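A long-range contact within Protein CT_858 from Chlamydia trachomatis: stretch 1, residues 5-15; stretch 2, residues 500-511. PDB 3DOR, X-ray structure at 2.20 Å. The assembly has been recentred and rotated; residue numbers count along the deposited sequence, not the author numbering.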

ATOM      1  N   LYS B   5      22.931  11.048  11.337  1.00 43.21           N
ATOM      2  CA  LYS B   5      22.030  10.562  12.374  1.00 44.36           C
ATOM      3  C   LYS B   5      20.824   9.847  11.778  1.00 42.21           C
ATOM      4  O   LYS B   5      20.414   8.795  12.266  1.00 42.32           O
ATOM      5  N   ASN B   6      20.256  10.420  10.725  1.00 40.06           N
ATOM      6  CA  ASN B   6      19.106   9.815  10.074  1.00 40.71           C
ATOM      7  C   ASN B   6      19.489   8.499   9.400  1.00 40.34           C
ATOM      8  O   ASN B   6      18.732   7.529   9.438  1.00 41.24           O
ATOM      9  N   ALA B   7      20.671   8.470   8.797  1.00 39.11           N
ATOM     10  CA  ALA B   7      21.154   7.273   8.126  1.00 39.36           C
ATOM     11  C   ALA B   7      21.311   6.158   9.146  1.00 39.32           C
ATOM     12  O   ALA B   7      20.918   5.021   8.901  1.00 40.11           O
ATOM     13  N   LEU B   8      21.889   6.489  10.296  1.00 39.91           N
ATOM     14  CA  LEU B   8      22.083   5.505  11.350  1.00 39.95           C
ATOM     15  C   LEU B   8      20.731   5.028  11.864  1.00 39.87           C
ATOM     16  O   LEU B   8      20.538   3.838  12.137  1.00 38.75           O
ATOM     17  N   GLN B   9      19.797   5.966  11.999  1.00 39.09           N
ATOM     18  CA  GLN B   9      18.462   5.640  12.488  1.00 40.07           C
ATOM     19  C   GLN B   9      17.779   4.659  11.536  1.00 39.36           C
ATOM     20  O   GLN B   9      17.280   3.613  11.948  1.00 38.85           O
ATOM     21  N   ASP B  10      17.763   4.998  10.254  1.00 37.76           N
ATOM     22  CA  ASP B  10      17.116   4.141   9.275  1.00 39.50           C
ATOM     23  C   ASP B  10      17.830   2.800   9.119  1.00 39.66           C
ATOM     24  O   ASP B  10      17.189   1.773   8.884  1.00 39.46           O
ATOM     25  N   LEU B  11      19.150   2.807   9.277  1.00 39.16           N
ATOM     26  CA  LEU B  11      19.924   1.575   9.181  1.00 38.54           C
ATOM     27  C   LEU B  11      19.449   0.679  10.316  1.00 37.53           C
ATOM     28  O   LEU B  11      19.170  -0.506  10.121  1.00 37.81           O
ATOM     29  N   SER B  12      19.344   1.258  11.508  1.00 36.64           N
ATOM     30  CA  SER B  12      18.915   0.492  12.670  1.00 36.15           C
ATOM     31  C   SER B  12      17.525  -0.080  12.446  1.00 34.88           C
ATOM     32  O   SER B  12      17.211  -1.171  12.918  1.00 34.20           O
ATOM     33  N   PHE B  13      16.680   0.661  11.736  1.00 35.37           N
ATOM     34  CA  PHE B  13      15.342   0.160  11.464  1.00 34.62           C
ATOM     35  C   PHE B  13      15.428  -1.041  10.520  1.00 34.25           C
ATOM     36  O   PHE B  13      14.788  -2.070  10.750  1.00 34.09           O
ATOM     37  N   LEU B  14      16.226  -0.913   9.462  1.00 33.42           N
ATOM     38  CA  LEU B  14      16.384  -2.009   8.512  1.00 33.78           C
ATOM     39  C   LEU B  14      16.926  -3.239   9.216  1.00 33.85           C
ATOM     40  O   LEU B  14      16.430  -4.343   9.024  1.00 33.88           O
ATOM     41  N   GLU B  15      17.952  -3.042  10.037  1.00 35.91           N
ATOM     42  CA  GLU B  15      18.548  -4.144  10.777  1.00 35.54           C
ATOM     43  C   GLU B  15      17.484  -4.859  11.600  1.00 36.29           C
ATOM     44  O   GLU B  15      17.490  -6.085  11.711  1.00 35.41           O
ATOM     45  N   GLN B 500       7.580   0.350   3.350  1.00 29.57           N
ATOM     46  CA  GLN B 500       7.719   1.776   3.106  1.00 31.79           C
ATOM     47  C   GLN B 500       7.584   2.450   4.461  1.00 30.71           C
ATOM     48  O   GLN B 500       6.941   1.920   5.361  1.00 29.89           O
ATOM     49  N   PHE B 501       8.200   3.610   4.619  1.00 30.74           N
ATOM     50  CA  PHE B 501       8.113   4.334   5.880  1.00 31.85           C
ATOM     51  C   PHE B 501       8.741   5.699   5.671  1.00 31.78           C
ATOM     52  O   PHE B 501       9.718   5.820   4.952  1.00 33.15           O
ATOM     53  N   PRO B 502       8.169   6.752   6.277  1.00 31.21           N
ATOM     54  CA  PRO B 502       8.729   8.095   6.110  1.00 32.47           C
ATOM     55  C   PRO B 502      10.118   8.205   6.727  1.00 32.26           C
ATOM     56  O   PRO B 502      10.376   7.662   7.803  1.00 33.89           O
ATOM     57  N   ASN B 503      11.015   8.899   6.035  1.00 30.95           N
ATOM     58  CA  ASN B 503      12.387   9.033   6.511  1.00 32.84           C
ATOM     59  C   ASN B 503      13.063  10.176   5.775  1.00 32.73           C
ATOM     60  O   ASN B 503      12.577  10.622   4.739  1.00 31.77           O
ATOM     61  N   ARG B 504      14.189  10.634   6.315  1.00 34.85           N
ATOM     62  CA  ARG B 504      14.947  11.737   5.730  1.00 37.66           C
ATOM     63  C   ARG B 504      16.140  11.228   4.920  1.00 37.34           C
ATOM     64  O   ARG B 504      16.975  12.015   4.474  1.00 36.98           O
ATOM     65  N   THR B 505      16.226   9.913   4.742  1.00 36.45           N
ATOM     66  CA  THR B 505      17.326   9.330   3.980  1.00 34.90           C
ATOM     67  C   THR B 505      16.920   9.088   2.530  1.00 32.98           C
ATOM     68  O   THR B 505      17.714   8.602   1.724  1.00 32.10           O
ATOM     69  N   GLY B 506      15.677   9.423   2.196  1.00 31.53           N
ATOM     70  CA  GLY B 506      15.217   9.232   0.834  1.00 29.07           C
ATOM     71  C   GLY B 506      14.908   7.802   0.433  1.00 29.58           C
ATOM     72  O   GLY B 506      14.877   7.478  -0.757  1.00 32.19           O
ATOM     73  N   ILE B 507      14.684   6.940   1.414  1.00 29.62           N
ATOM     74  CA  ILE B 507      14.367   5.545   1.140  1.00 30.38           C
ATOM     75  C   ILE B 507      12.923   5.440   0.655  1.00 30.34           C
ATOM     76  O   ILE B 507      12.009   5.934   1.308  1.00 30.89           O
ATOM     77  N   LYS B 508      12.717   4.803  -0.492  1.00 31.20           N
ATOM     78  CA  LYS B 508      11.374   4.672  -1.051  1.00 32.68           C
ATOM     79  C   LYS B 508      10.750   3.341  -0.660  1.00 33.61           C
ATOM     80  O   LYS B 508       9.610   3.283  -0.198  1.00 33.53           O
ATOM     81  N   THR B 509      11.509   2.271  -0.846  1.00 34.09           N
ATOM     82  CA  THR B 509      11.035   0.941  -0.509  1.00 35.11           C
ATOM     83  C   THR B 509      12.209   0.022  -0.222  1.00 35.17           C
ATOM     84  O   THR B 509      13.301   0.195  -0.761  1.00 35.40           O
ATOM     85  N   CYS B 510      11.979  -0.948   0.646  1.00 33.19           N
ATOM     86  CA  CYS B 510      12.981  -1.947   0.920  1.00 32.29           C
ATOM     87  C   CYS B 510      12.204  -3.235   0.757  1.00 31.10           C
ATOM     88  O   CYS B 510      11.267  -3.490   1.508  1.00 31.62           O
ATOM     89  N   SER B 511      12.555  -4.024  -0.251  1.00 28.61           N
ATOM     90  CA  SER B 511      11.869  -5.287  -0.461  1.00 27.64           C
ATOM     91  C   SER B 511      12.670  -6.332   0.300  1.00 27.63           C
ATOM     92  O   SER B 511      13.901  -6.277   0.328  1.00 25.60           O
TER

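Stretch 1 is one continuous helix, and the face that carries Asn 6, Asp 10 and Phe 13 points toward stretch 2. Stretch 2 is a loop that becomes a strand at Ile 507. Its side chains of Phe 501, Asn 503, Thr 505, Ile 507 and Cys 510 point toward the helix. Leu 8 and Leu 11 point away from this contact, as do Gln 500 and Pro 502.

The direct polar link is one hydrogen bond. Thr 505, chi1 m, donates from OG1 to OD2 of Asp 10, chi1 m, at a very short 2.4 Å. Asp 10 has the largest covered area of any residue here. OD1 of Asp 10 lies 3.5 Å from CE1 of Phe 501, at the edge of that ring and near its plane. The ring edge carries the slightly positive C-H groups, so it suits a carboxylate oxygen. OD1 of Asp 10 is also 3.6 Å from CB of Asn 503.

Water 1 adds a second polar link. Its O donates to OD1 of Asn 6 at 2.9 Å and to OD2 of Asp 10 at 2.9 Å. The water O accepts from the backbone N of Arg 504 at 2.7 Å. The water therefore joins two side chains one helical turn apart to the loop. Asp 10 OD2 is 4.3 Å from Arg 504 N, and the water spans that gap. CB of Arg 504 lies 3.6 Å from OD1 of Asn 6, chi1 m.

Asn 503, chi1 p, holds the loop in shape. ND2 of Asn 503 donates to O of Phe 501 at 2.8 Å and to O of Ile 507 at 3.0 Å. OD1 of Asn 503 accepts from N of Ile 507 at 2.8 Å, and weakly from N of Thr 505 at 3.0 Å. These bonds tie the turn together on both sides of Thr 505.

The aromatic contact is edge-to-face. Phe 13, chi1 t, turns its edge toward the face of Phe 501, chi1 p. The ring centroids are 4.8 Å apart and the planes meet at 63°. The closest atoms are CE2 of Phe 13 and CD2 of Phe 501, at 3.7 Å.

Apolar packing completes the contact. Leu 14 (m, t) leaves its backbone sideways, but its end comes nearer to stretch 2. CD2 of Leu 14 sits 4.1 Å from SG of Cys 510, chi1 t. Ile 507 (m, t) brings CD1 to 4.0 Å from CB of Asp 10.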

ATOM      1  CB  LYS B   5      21.563  11.720  13.263  1.00 47.49           C
ATOM      2  CG  LYS B   5      22.679  12.318  14.113  1.00 53.14           C
ATOM      3  CD  LYS B   5      22.233  13.565  14.876  1.00 56.03           C
ATOM      4  CE  LYS B   5      23.385  14.130  15.700  1.00 58.29           C
ATOM      5  NZ  LYS B   5      24.593  14.403  14.860  1.00 59.03           N
ATOM      6  CB  ASN B   6      18.510  10.785   9.050  1.00 38.46           C
ATOM      7  CG  ASN B   6      17.521  11.752   9.676  1.00 36.67           C
ATOM      8  OD1 ASN B   6      16.421  11.363  10.066  1.00 35.57           O
ATOM      9  ND2 ASN B   6      17.909  13.014   9.780  1.00 35.83           N
ATOM     10  CB  ALA B   7      22.487   7.553   7.440  1.00 38.34           C
ATOM     11  CB  LEU B   8      22.884   6.117  12.504  1.00 41.60           C
ATOM     12  CG  LEU B   8      24.400   6.274  12.326  1.00 44.03           C
ATOM     13  CD1 LEU B   8      24.946   7.261  13.360  1.00 42.61           C
ATOM     14  CD2 LEU B   8      25.075   4.915  12.478  1.00 41.73           C
ATOM     15  CB  GLN B   9      17.614   6.909  12.588  1.00 42.55           C
ATOM     16  CG  GLN B   9      16.812   7.025  13.868  1.00 47.32           C
ATOM     17  CD  GLN B   9      15.969   5.797  14.146  1.00 48.76           C
ATOM     18  OE1 GLN B   9      15.099   5.435  13.353  1.00 51.28           O
ATOM     19  NE2 GLN B   9      16.224   5.148  15.278  1.00 47.05           N
ATOM     20  CB  ASP B  10      16.990   4.883   7.939  1.00 38.32           C
ATOM     21  CG  ASP B  10      16.102   6.115   8.051  1.00 38.34           C
ATOM     22  OD1 ASP B  10      15.044   6.022   8.712  1.00 40.04           O
ATOM     23  OD2 ASP B  10      16.448   7.172   7.483  1.00 37.34           O
ATOM     24  CB  LEU B  11      21.421   1.859   9.361  1.00 39.47           C
ATOM     25  CG  LEU B  11      22.459   0.860   8.829  1.00 41.55           C
ATOM     26  CD1 LEU B  11      23.802   1.168   9.464  1.00 41.94           C
ATOM     27  CD2 LEU B  11      22.070  -0.567   9.134  1.00 41.09           C
ATOM     28  CB  SER B  12      18.920   1.363  13.933  1.00 37.48           C
ATOM     29  OG  SER B  12      17.844   2.287  13.925  1.00 39.35           O
ATOM     30  CB  PHE B  13      14.463   1.244  10.838  1.00 35.35           C
ATOM     31  CG  PHE B  13      13.055   0.788  10.567  1.00 35.78           C
ATOM     32  CD1 PHE B  13      12.246   0.335  11.609  1.00 35.01           C
ATOM     33  CD2 PHE B  13      12.543   0.797   9.274  1.00 36.52           C
ATOM     34  CE1 PHE B  13      10.943  -0.105  11.369  1.00 36.97           C
ATOM     35  CE2 PHE B  13      11.239   0.361   9.017  1.00 37.80           C
ATOM     36  CZ  PHE B  13      10.435  -0.091  10.067  1.00 37.18           C
ATOM     37  CB  LEU B  14      17.334  -1.621   7.387  1.00 33.20           C
ATOM     38  CG  LEU B  14      16.903  -0.489   6.465  1.00 33.43           C
ATOM     39  CD1 LEU B  14      17.968  -0.336   5.387  1.00 33.32           C
ATOM     40  CD2 LEU B  14      15.532  -0.783   5.847  1.00 31.76           C
ATOM     41  CB  GLU B  15      19.652  -3.633  11.710  1.00 36.00           C
ATOM     42  CG  GLU B  15      20.294  -4.739  12.539  1.00 40.31           C
ATOM     43  CD  GLU B  15      21.261  -4.215  13.593  1.00 43.01           C
ATOM     44  OE1 GLU B  15      21.772  -5.034  14.389  1.00 42.01           O
ATOM     45  OE2 GLU B  15      21.509  -2.989  13.623  1.00 45.27           O
ATOM     46  CB  GLN B 500       6.614   2.284   2.171  1.00 37.77           C
ATOM     47  CG  GLN B 500       6.441   1.489   0.870  1.00 44.98           C
ATOM     48  CD  GLN B 500       5.142   0.677   0.835  1.00 50.00           C
ATOM     49  OE1 GLN B 500       4.621   0.364  -0.239  1.00 55.46           O
ATOM     50  NE2 GLN B 500       4.622   0.329   2.005  1.00 51.56           N
ATOM     51  CB  PHE B 501       8.832   3.560   6.996  1.00 32.13           C
ATOM     52  CG  PHE B 501      10.312   3.402   6.778  1.00 35.92           C
ATOM     53  CD1 PHE B 501      11.214   4.294   7.355  1.00 36.96           C
ATOM     54  CD2 PHE B 501      10.806   2.377   5.980  1.00 35.49           C
ATOM     55  CE1 PHE B 501      12.582   4.165   7.140  1.00 35.83           C
ATOM     56  CE2 PHE B 501      12.174   2.242   5.758  1.00 35.74           C
ATOM     57  CZ  PHE B 501      13.060   3.137   6.339  1.00 36.65           C
ATOM     58  CB  PRO B 502       7.694   8.990   6.788  1.00 33.49           C
ATOM     59  CG  PRO B 502       7.108   8.102   7.836  1.00 33.93           C
ATOM     60  CD  PRO B 502       6.960   6.782   7.118  1.00 31.03           C
ATOM     61  CB  ASN B 503      13.146   7.734   6.236  1.00 31.02           C
ATOM     62  CG  ASN B 503      13.236   7.426   4.753  1.00 31.90           C
ATOM     63  OD1 ASN B 503      14.264   7.669   4.115  1.00 32.24           O
ATOM     64  ND2 ASN B 503      12.144   6.915   4.187  1.00 26.58           N
ATOM     65  CB  ARG B 504      15.460  12.670   6.836  1.00 42.03           C
ATOM     66  CG  ARG B 504      14.391  13.388   7.648  1.00 45.49           C
ATOM     67  CD  ARG B 504      13.918  14.646   6.950  1.00 49.85           C
ATOM     68  NE  ARG B 504      12.926  15.390   7.733  1.00 53.34           N
ATOM     69  CZ  ARG B 504      13.139  15.890   8.947  1.00 53.46           C
ATOM     70  NH1 ARG B 504      14.316  15.731   9.541  1.00 55.15           N
ATOM     71  NH2 ARG B 504      12.176  16.557   9.569  1.00 51.89           N
ATOM     72  CB  THR B 505      17.796   7.988   4.594  1.00 35.33           C
ATOM     73  OG1 THR B 505      18.031   8.157   5.997  1.00 36.04           O
ATOM     74  CG2 THR B 505      19.090   7.526   3.937  1.00 34.10           C
ATOM     75  CB  ILE B 507      14.538   4.693   2.396  1.00 29.88           C
ATOM     76  CG1 ILE B 507      15.977   4.814   2.904  1.00 31.16           C
ATOM     77  CG2 ILE B 507      14.189   3.250   2.091  1.00 30.32           C
ATOM     78  CD1 ILE B 507      16.250   4.006   4.152  1.00 31.42           C
ATOM     79  CB  LYS B 508      11.425   4.804  -2.575  1.00 32.82           C
ATOM     80  CG  LYS B 508      10.059   4.815  -3.256  1.00 35.27           C
ATOM     81  CD  LYS B 508      10.190   5.058  -4.761  1.00 36.71           C
ATOM     82  CE  LYS B 508       8.823   5.191  -5.421  1.00 41.19           C
ATOM     83  NZ  LYS B 508       8.896   5.457  -6.884  1.00 42.31           N
ATOM     84  CB  THR B 509      10.262   0.268  -1.683  1.00 36.74           C
ATOM     85  OG1 THR B 509       9.219   1.127  -2.155  1.00 40.40           O
ATOM     86  CG2 THR B 509       9.649  -1.040  -1.225  1.00 36.99           C
ATOM     87  CB  CYS B 510      13.521  -1.860   2.340  1.00 34.23           C
ATOM     88  SG  CYS B 510      14.671  -3.210   2.664  1.00 36.15           S
ATOM     89  CB  SER B 511      11.803  -5.630  -1.951  1.00 26.71           C
ATOM     90  OG  SER B 511      13.095  -5.664  -2.526  1.00 32.03           O
TER
HETATM   91  O   HOH W   1      14.947   9.376   8.618  1.00 35.15           O